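Local coordinates for protein glycosyl transferase (Staphylococcus aureus, PDB 5U02) that is of unknown function here but belongs to the glycosyl transferases, with a helical linker domain and two beta domains of the E-set type, assembled as a trimer, at residues G116-I120 and E130-I134; F146-K150 and T348-Y353; D168-K172 and Y183-S187. All blocks are in the same frame, centred on the assembly; numbering follows the deposited sequence.

Contact 1 of 3, residues G116-I120 and E130-I134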
loop_
_atom_site.group_PDB
_atom_site.type_symbol
_atom_site.label_atom_id
_atom_site.label_comp_id
_atom_site.label_asym_id
_atom_site.label_seq_id
_atom_site.Cartn_x
_atom_site.Cartn_y
_atom_site.Cartn_z
ATOM N N GLY A 116 -14.894 -13.206 -11.144
ATOM C CA GLY A 116 -13.483 -13.512 -11.292
ATOM C C GLY A 116 -13.106 -14.035 -12.660
ATOM O O GLY A 116 -12.105 -14.748 -12.792
ATOM N N LYS A 117 -13.886 -13.701 -13.686
ATOM C CA LYS A 117 -13.623 -14.138 -15.048
ATOM C C LYS A 117 -13.891 -12.983 -16.000
ATOM O O LYS A 117 -14.633 -12.049 -15.684
ATOM C CB LYS A 117 -14.477 -15.357 -15.423
ATOM C CG LYS A 117 -13.750 -16.681 -15.255
ATOM C CD LYS A 117 -14.658 -17.751 -14.667
ATOM C CE LYS A 117 -15.966 -17.856 -15.429
ATOM N NZ LYS A 117 -16.987 -18.625 -14.661
ATOM N N LEU A 118 -13.279 -13.059 -17.178
ATOM C CA LEU A 118 -13.311 -11.966 -18.141
ATOM C C LEU A 118 -14.465 -12.115 -19.124
ATOM O O LEU A 118 -14.764 -13.218 -19.591
ATOM C CB LEU A 118 -11.990 -11.897 -18.909
ATOM C CG LEU A 118 -10.946 -10.883 -18.434
ATOM C CD1 LEU A 118 -10.859 -10.857 -16.921
ATOM C CD2 LEU A 118 -9.588 -11.207 -19.035
ATOM N N ASN A 119 -15.112 -10.991 -19.428
ATOM C CA ASN A 119 -16.032 -10.868 -20.552
ATOM C C ASN A 119 -15.444 -9.839 -21.508
ATOM O O ASN A 119 -15.287 -8.670 -21.140
ATOM C CB ASN A 119 -17.431 -10.450 -20.093
ATOM C CG ASN A 119 -18.046 -11.438 -19.124
ATOM O OD1 ASN A 119 -17.560 -12.557 -18.969
ATOM N ND2 ASN A 119 -19.129 -11.029 -18.471
ATOM N N ILE A 120 -15.120 -10.269 -22.727
ATOM C CA ILE A 120 -14.280 -9.490 -23.631
ATOM C C ILE A 120 -14.987 -9.289 -24.965
ATOM O O ILE A 120 -15.496 -10.249 -25.553
ATOM C CB ILE A 120 -12.918 -10.174 -23.861
ATOM C CG1 ILE A 120 -12.172 -10.355 -22.540
ATOM C CG2 ILE A 120 -12.084 -9.368 -24.841
ATOM C CD1 ILE A 120 -10.971 -11.272 -22.646
ATOM N N GLU A 130 -17.892 -14.467 -23.083
ATOM C CA GLU A 130 -18.068 -14.305 -21.648
ATOM C C GLU A 130 -17.508 -15.502 -20.889
ATOM O O GLU A 130 -17.538 -16.638 -21.374
ATOM C CB GLU A 130 -19.556 -14.103 -21.312
ATOM C CG GLU A 130 -20.287 -13.237 -22.337
ATOM C CD GLU A 130 -21.426 -12.426 -21.743
ATOM O OE1 GLU A 130 -22.525 -12.427 -22.333
ATOM O OE2 GLU A 130 -21.225 -11.782 -20.694
ATOM N N GLY A 131 -16.983 -15.231 -19.695
ATOM C CA GLY A 131 -16.530 -16.272 -18.791
ATOM C C GLY A 131 -15.164 -16.853 -19.097
ATOM O O GLY A 131 -14.983 -18.073 -19.055
ATOM N N ILE A 132 -14.190 -15.998 -19.383
ATOM C CA ILE A 132 -12.854 -16.439 -19.769
ATOM C C ILE A 132 -11.973 -16.500 -18.527
ATOM O O ILE A 132 -11.766 -15.484 -17.855
ATOM C CB ILE A 132 -12.252 -15.505 -20.830
ATOM C CG1 ILE A 132 -13.246 -15.308 -21.978
ATOM C CG2 ILE A 132 -10.928 -16.052 -21.337
ATOM C CD1 ILE A 132 -12.724 -14.451 -23.111
ATOM N N ASP A 133 -11.450 -17.689 -18.227
ATOM C CA ASP A 133 -10.599 -17.882 -17.058
ATOM C C ASP A 133 -9.331 -17.034 -17.163
ATOM O O ASP A 133 -8.896 -16.646 -18.251
ATOM C CB ASP A 133 -10.224 -19.360 -16.905
ATOM C CG ASP A 133 -11.301 -20.171 -16.201
ATOM O OD1 ASP A 133 -12.288 -19.577 -15.725
ATOM O OD2 ASP A 133 -11.156 -21.411 -16.121
ATOM N N ILE A 134 -8.732 -16.749 -16.009
ATOM C CA ILE A 134 -7.499 -15.974 -15.933
ATOM C C ILE A 134 -6.370 -16.923 -15.554
ATOM O O ILE A 134 -6.345 -17.466 -14.442
ATOM C CB ILE A 134 -7.603 -14.816 -14.935
ATOM C CG1 ILE A 134 -8.860 -13.993 -15.205
ATOM C CG2 ILE A 134 -6.362 -13.940 -15.020
ATOM C CD1 ILE A 134 -8.823 -12.613 -14.567
#
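A G1 beta bulge interrupts the hairpin of strands 117-121 and 129-132, with G131 and I132 both facing L118. I132 N donates to L118 O at 2.8 Å, while L118 N returns an almost straight bond to I132 O. G131, with its positive phi of 80°, is the glycine that gives this bulge its name. Its N is met by a side chain: N119 OD1 accepts from G131 N at 2.8 Å, with the donor tilted 24° out of the amide's carbonyl plane. The N119 torsion that sets CG beside its own backbone N (chi1 -60°) brings the amide over to the neighbouring strand. The hairpin forms the second and third strands of a small antiparallel sheet, and strand 110-114 pairs with the far side of 117-121. On the face that carries both side chains, L118 CB and I132 CB stand 4.1 Å apart. L118 CD1 then reaches I134 CD1 at 3.6 Å, the two side chains crossing at about a right angle. I120 CD1 touches I132 CD1 at 3.7 Å, and Y108 packs on both L118 and I120. At the outer margin K117 runs alongside D133, its CD 3.2 Å from D133 OD1; the charged atoms, K117 NZ and D133 OD1, stay 4.9 Å apart.

Contact 2 of 3, residues F146-K150 and T348-Y353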
loop_
_atom_site.group_PDB
_atom_site.type_symbol
_atom_site.label_atom_id
_atom_site.label_comp_id
_atom_site.label_asym_id
_atom_site.label_seq_id
_atom_site.Cartn_x
_atom_site.Cartn_y
_atom_site.Cartn_z
ATOM N N PHE A 146 21.156 -5.842 -3.599
ATOM C CA PHE A 146 21.013 -5.886 -2.152
ATOM C C PHE A 146 22.316 -5.468 -1.490
ATOM O O PHE A 146 23.385 -5.467 -2.110
ATOM C CB PHE A 146 20.572 -7.275 -1.667
ATOM C CG PHE A 146 21.652 -8.325 -1.719
ATOM C CD1 PHE A 146 22.157 -8.771 -2.930
ATOM C CD2 PHE A 146 22.130 -8.899 -0.554
ATOM C CE1 PHE A 146 23.140 -9.753 -2.976
ATOM C CE2 PHE A 146 23.111 -9.878 -0.594
ATOM C CZ PHE A 146 23.616 -10.302 -1.808
ATOM N N ASP A 147 22.194 -5.083 -0.223
ATOM C CA ASP A 147 23.320 -4.769 0.643
ATOM C C ASP A 147 22.881 -5.056 2.075
ATOM O O ASP A 147 21.838 -5.676 2.302
ATOM C CB ASP A 147 23.784 -3.320 0.424
ATOM C CG ASP A 147 22.644 -2.316 0.511
ATOM O OD1 ASP A 147 21.825 -2.411 1.451
ATOM O OD2 ASP A 147 22.563 -1.430 -0.370
ATOM N N ASN A 148 23.670 -4.598 3.049
ATOM C CA ASN A 148 23.338 -4.826 4.455
ATOM C C ASN A 148 22.166 -3.975 4.937
ATOM O O ASN A 148 21.803 -4.054 6.118
ATOM C CB ASN A 148 24.555 -4.553 5.340
ATOM C CG ASN A 148 24.964 -3.097 5.334
ATOM O OD1 ASN A 148 25.224 -2.519 4.281
ATOM N ND2 ASN A 148 24.997 -2.485 6.516
ATOM N N HIS A 149 21.563 -3.179 4.061
ATOM C CA HIS A 149 20.499 -2.254 4.427
ATOM C C HIS A 149 19.161 -2.583 3.782
ATOM O O HIS A 149 18.123 -2.479 4.446
ATOM C CB HIS A 149 20.937 -0.818 4.089
ATOM C CG HIS A 149 19.833 0.194 4.127
ATOM N ND1 HIS A 149 19.331 0.805 2.995
ATOM C CD2 HIS A 149 19.112 0.675 5.169
ATOM C CE1 HIS A 149 18.369 1.640 3.346
ATOM N NE2 HIS A 149 18.212 1.577 4.657
ATOM N N LYS A 150 19.152 -3.032 2.529
ATOM C CA LYS A 150 17.896 -3.380 1.882
ATOM C C LYS A 150 18.148 -4.294 0.692
ATOM O O LYS A 150 19.267 -4.401 0.184
ATOM C CB LYS A 150 17.136 -2.133 1.419
ATOM C CG LYS A 150 17.872 -1.333 0.362
ATOM C CD LYS A 150 17.024 -0.180 -0.161
ATOM C CE LYS A 150 17.784 0.613 -1.211
ATOM N NZ LYS A 150 16.967 1.726 -1.758
ATOM N N THR A 348 27.510 1.644 9.186
ATOM C CA THR A 348 27.261 2.082 7.825
ATOM C C THR A 348 26.223 3.202 7.867
ATOM O O THR A 348 25.874 3.711 8.936
ATOM C CB THR A 348 26.811 0.912 6.950
ATOM O OG1 THR A 348 25.562 0.401 7.433
ATOM C CG2 THR A 348 27.852 -0.194 6.969
ATOM N N ALA A 349 25.698 3.577 6.697
ATOM C CA ALA A 349 24.805 4.731 6.628
ATOM C C ALA A 349 23.520 4.521 7.425
ATOM O O ALA A 349 22.978 5.480 7.987
ATOM C CB ALA A 349 24.477 5.055 5.170
ATOM N N HIS A 350 23.018 3.289 7.498
ATOM C CA HIS A 350 21.764 3.028 8.195
ATOM C C HIS A 350 21.840 1.941 9.260
ATOM O O HIS A 350 20.837 1.718 9.948
ATOM C CB HIS A 350 20.663 2.633 7.199
ATOM C CG HIS A 350 20.351 3.686 6.179
ATOM N ND1 HIS A 350 21.000 3.759 4.965
ATOM C CD2 HIS A 350 19.443 4.690 6.182
ATOM C CE1 HIS A 350 20.515 4.773 4.270
ATOM N NE2 HIS A 350 19.569 5.354 4.986
ATOM N N MET A 351 22.967 1.250 9.411
ATOM C CA MET A 351 23.058 0.121 10.324
ATOM C C MET A 351 24.267 0.278 11.240
ATOM O O MET A 351 25.240 0.963 10.916
ATOM C CB MET A 351 23.143 -1.207 9.558
ATOM C CG MET A 351 22.225 -1.292 8.339
ATOM S SD MET A 351 20.461 -1.239 8.735
ATOM C CE MET A 351 20.242 -2.804 9.578
ATOM N N THR A 352 24.190 -0.367 12.400
ATOM C CA THR A 352 25.279 -0.369 13.362
ATOM C C THR A 352 25.629 -1.805 13.721
ATOM O O THR A 352 24.752 -2.671 13.807
ATOM C CB THR A 352 24.920 0.427 14.629
ATOM O OG1 THR A 352 26.015 0.384 15.554
ATOM C CG2 THR A 352 23.671 -0.144 15.292
ATOM N N TYR A 353 26.918 -2.061 13.905
ATOM C CA TYR A 353 27.413 -3.394 14.223
ATOM C C TYR A 353 28.347 -3.261 15.413
ATOM O O TYR A 353 29.444 -2.707 15.289
ATOM C CB TYR A 353 28.114 -4.027 13.018
ATOM C CG TYR A 353 27.213 -4.062 11.808
ATOM C CD1 TYR A 353 26.272 -5.074 11.649
ATOM C CD2 TYR A 353 27.270 -3.063 10.849
ATOM C CE1 TYR A 353 25.425 -5.097 10.557
ATOM C CE2 TYR A 353 26.430 -3.078 9.751
ATOM C CZ TYR A 353 25.509 -4.097 9.610
ATOM O OH TYR A 353 24.670 -4.115 8.519
HETATM O O HOH W 1 22.283 -5.581 8.222
#
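This is an interdomain contact, polar at one end and aromatic at the other, between the turn joining strands 138-146 and 150-159 and the turn that leads into the last strand, 352-354. N148 and H149 reach across from the first turn to T348, H350, M351 and Y353. The amide nitrogen of N148 spends both hydrogens here: N148 ND2 donates to Y353 OH at 2.6 Å and to T348 OG1 at 3.1 Å, each acceptor lying close to the amide plane. Y353 meets ND2 at its ring edge, and water 1 bridges the same hydroxyl to N148 O. E302 extends the network, its backbone N bonding N148 OD1 and its carboxylate meeting T348 OG1 and H350 N. Beside this, the H149 and H350 rings form an offset stack, centroids 3.9 Å apart and planes at 18°. H149 turns its CG away from its own backbone N (chi1 167°), which carries the ring across to H350, and M351 SD lies at the edge of the H149 ring. An Asx turn shapes the first loop: D147 OD1 takes H149 N at 2.7 Å and also K150 N. With ND2 doubly engaged in its own plane and OD1 bonded as well, the N148 amide is fixed against flipping, and the stack would probably be easier to keep if the two imidazoles were not both protonated.

Contact 3 of 3, residues D168-K172 and Y183-S187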
loop_
_atom_site.group_PDB
_atom_site.type_symbol
_atom_site.label_atom_id
_atom_site.label_comp_id
_atom_site.label_asym_id
_atom_site.label_seq_id
_atom_site.Cartn_x
_atom_site.Cartn_y
_atom_site.Cartn_z
ATOM N N ASP A 168 -3.794 -6.447 -7.577
ATOM C CA ASP A 168 -2.786 -6.058 -6.604
ATOM C C ASP A 168 -1.680 -7.103 -6.578
ATOM O O ASP A 168 -1.911 -8.281 -6.867
ATOM C CB ASP A 168 -3.383 -5.907 -5.201
ATOM C CG ASP A 168 -4.495 -4.877 -5.144
ATOM O OD1 ASP A 168 -4.558 -4.007 -6.037
ATOM O OD2 ASP A 168 -5.306 -4.938 -4.197
ATOM N N VAL A 169 -0.472 -6.662 -6.234
ATOM C CA VAL A 169 0.683 -7.545 -6.141
ATOM C C VAL A 169 1.411 -7.266 -4.835
ATOM O O VAL A 169 1.489 -6.117 -4.384
ATOM C CB VAL A 169 1.641 -7.392 -7.347
ATOM C CG1 VAL A 169 0.889 -7.567 -8.663
ATOM C CG2 VAL A 169 2.361 -6.060 -7.317
ATOM N N ARG A 170 1.918 -8.328 -4.216
ATOM C CA ARG A 170 2.789 -8.231 -3.057
ATOM C C ARG A 170 3.928 -9.218 -3.245
ATOM O O ARG A 170 3.786 -10.216 -3.954
ATOM C CB ARG A 170 2.060 -8.543 -1.738
ATOM C CG ARG A 170 0.850 -7.682 -1.456
ATOM C CD ARG A 170 0.407 -7.811 -0.001
ATOM N NE ARG A 170 -0.187 -9.110 0.311
ATOM C CZ ARG A 170 -0.536 -9.485 1.540
ATOM N NH1 ARG A 170 -0.342 -8.660 2.564
ATOM N NH2 ARG A 170 -1.078 -10.681 1.751
ATOM N N LEU A 171 5.058 -8.933 -2.609
ATOM C CA LEU A 171 6.171 -9.870 -2.588
ATOM C C LEU A 171 6.030 -10.770 -1.369
ATOM O O LEU A 171 5.845 -10.284 -0.250
ATOM C CB LEU A 171 7.509 -9.132 -2.561
ATOM C CG LEU A 171 8.719 -10.018 -2.846
ATOM C CD1 LEU A 171 8.528 -10.717 -4.172
ATOM C CD2 LEU A 171 9.987 -9.195 -2.875
ATOM N N LYS A 172 6.113 -12.077 -1.584
ATOM C CA LYS A 172 5.882 -13.050 -0.528
ATOM C C LYS A 172 7.158 -13.826 -0.243
ATOM O O LYS A 172 7.758 -14.402 -1.156
ATOM C CB LYS A 172 4.759 -14.012 -0.910
ATOM C CG LYS A 172 4.437 -15.046 0.145
ATOM C CD LYS A 172 3.304 -15.938 -0.331
ATOM C CE LYS A 172 2.939 -16.984 0.691
ATOM N NZ LYS A 172 1.882 -17.862 0.146
ATOM N N TYR A 183 5.191 -10.635 3.881
ATOM C CA TYR A 183 4.634 -9.932 2.732
ATOM C C TYR A 183 5.191 -8.519 2.698
ATOM O O TYR A 183 5.112 -7.795 3.696
ATOM C CB TYR A 183 3.105 -9.900 2.785
ATOM C CG TYR A 183 2.459 -11.254 2.605
ATOM C CD1 TYR A 183 2.267 -11.794 1.335
ATOM C CD2 TYR A 183 2.042 -11.996 3.701
ATOM C CE1 TYR A 183 1.675 -13.034 1.167
ATOM C CE2 TYR A 183 1.448 -13.233 3.544
ATOM C CZ TYR A 183 1.270 -13.751 2.278
ATOM O OH TYR A 183 0.681 -14.987 2.132
ATOM N N VAL A 184 5.749 -8.134 1.558
ATOM C CA VAL A 184 6.359 -6.824 1.353
ATOM C C VAL A 184 5.497 -6.051 0.362
ATOM O O VAL A 184 5.258 -6.535 -0.752
ATOM C CB VAL A 184 7.801 -6.944 0.840
ATOM C CG1 VAL A 184 8.433 -5.566 0.752
ATOM C CG2 VAL A 184 8.610 -7.860 1.736
ATOM N N PRO A 185 5.019 -4.860 0.712
ATOM C CA PRO A 185 4.205 -4.080 -0.226
ATOM C C PRO A 185 5.020 -3.579 -1.411
ATOM O O PRO A 185 6.244 -3.452 -1.365
ATOM C CB PRO A 185 3.704 -2.906 0.623
ATOM C CG PRO A 185 4.616 -2.864 1.810
ATOM C CD PRO A 185 5.070 -4.259 2.051
ATOM N N LEU A 186 4.303 -3.286 -2.489
ATOM C CA LEU A 186 4.911 -2.696 -3.673
ATOM C C LEU A 186 5.437 -1.296 -3.367
ATOM O O LEU A 186 4.754 -0.494 -2.728
ATOM C CB LEU A 186 3.880 -2.642 -4.800
ATOM C CG LEU A 186 4.296 -2.090 -6.161
ATOM C CD1 LEU A 186 5.360 -2.957 -6.788
ATOM C CD2 LEU A 186 3.082 -1.988 -7.065
ATOM N N SER A 187 6.656 -1.002 -3.824
ATOM C CA SER A 187 7.249 0.313 -3.596
ATOM C C SER A 187 6.934 1.285 -4.724
ATOM O O SER A 187 6.675 2.464 -4.470
ATOM C CB SER A 187 8.765 0.194 -3.437
ATOM O OG SER A 187 9.098 -0.566 -2.284
HETATM O O HOH W 2 1.358 -3.953 -2.249
#
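R170 lays its guanidinium flat on the ring of Y183, the planes only 6° apart and R170 CZ 4.0 Å from the ring centroid, a cation-pi stack between neighbouring strands. R170 NH2 sits over the middle of the ring, 3.5 Å from Y183 CD1; the bend at chi3 (-71°) folds the arginine chain back over the tyrosine. K172 runs beside the same ring, pointing the same way, its extended chain bringing CE to 3.3 Å from Y183 OH. Beneath these side chains the strands pair antiparallel. L171 N donates to V184 O at 3.0 Å and V184 N to L171 O at 2.8 Å. L171 and V184 point to the other face, where F196 and I198 pack on L171. Further along, water 2 links V169 O to L186 N, and V169 CG2 touches L186 CD2 at 4.1 Å. This is the hairpin of strands 168-175 and 181-190 in the first E-set domain, flanked by strands 193-199 and 212-221. The charged ends are held from outside: E218 pairs with R170 NE, E227 with K172 NZ, and E164 of the third subunit with R170 NH2. Flat against Y183 and gripped by two carboxylates, the guanidinium has little freedom to turn; the acidic partners should stabilise its positive charge and couple this strand pair to the trimer interface.

How the contacts relate
Contacts 1 and 3 each lie within a beta hairpin, whereas contact 2 joins loop and strand ends from two different domains, 198 residues apart in sequence. Contact 3 is nearest the chain's centre, about 12 Å from it to the contact's centre; contacts 1 and 2 lie on opposite sides, about 46 Å between their own centres. All three are partly buried, and none touches another. Contact 3 is nested in the chain closed by contact 2, and 146-150 belongs to the same E-set family region. Contact 1 combines a bulge with aliphatic packing and meets no other subunit; contact 2 relies on side-chain hydrogen bonds and imidazole stacking, with K150 beside it salt-bridged to E201 of the second subunit; contact 3 carries a charged stack whose arginine also bridges to the third.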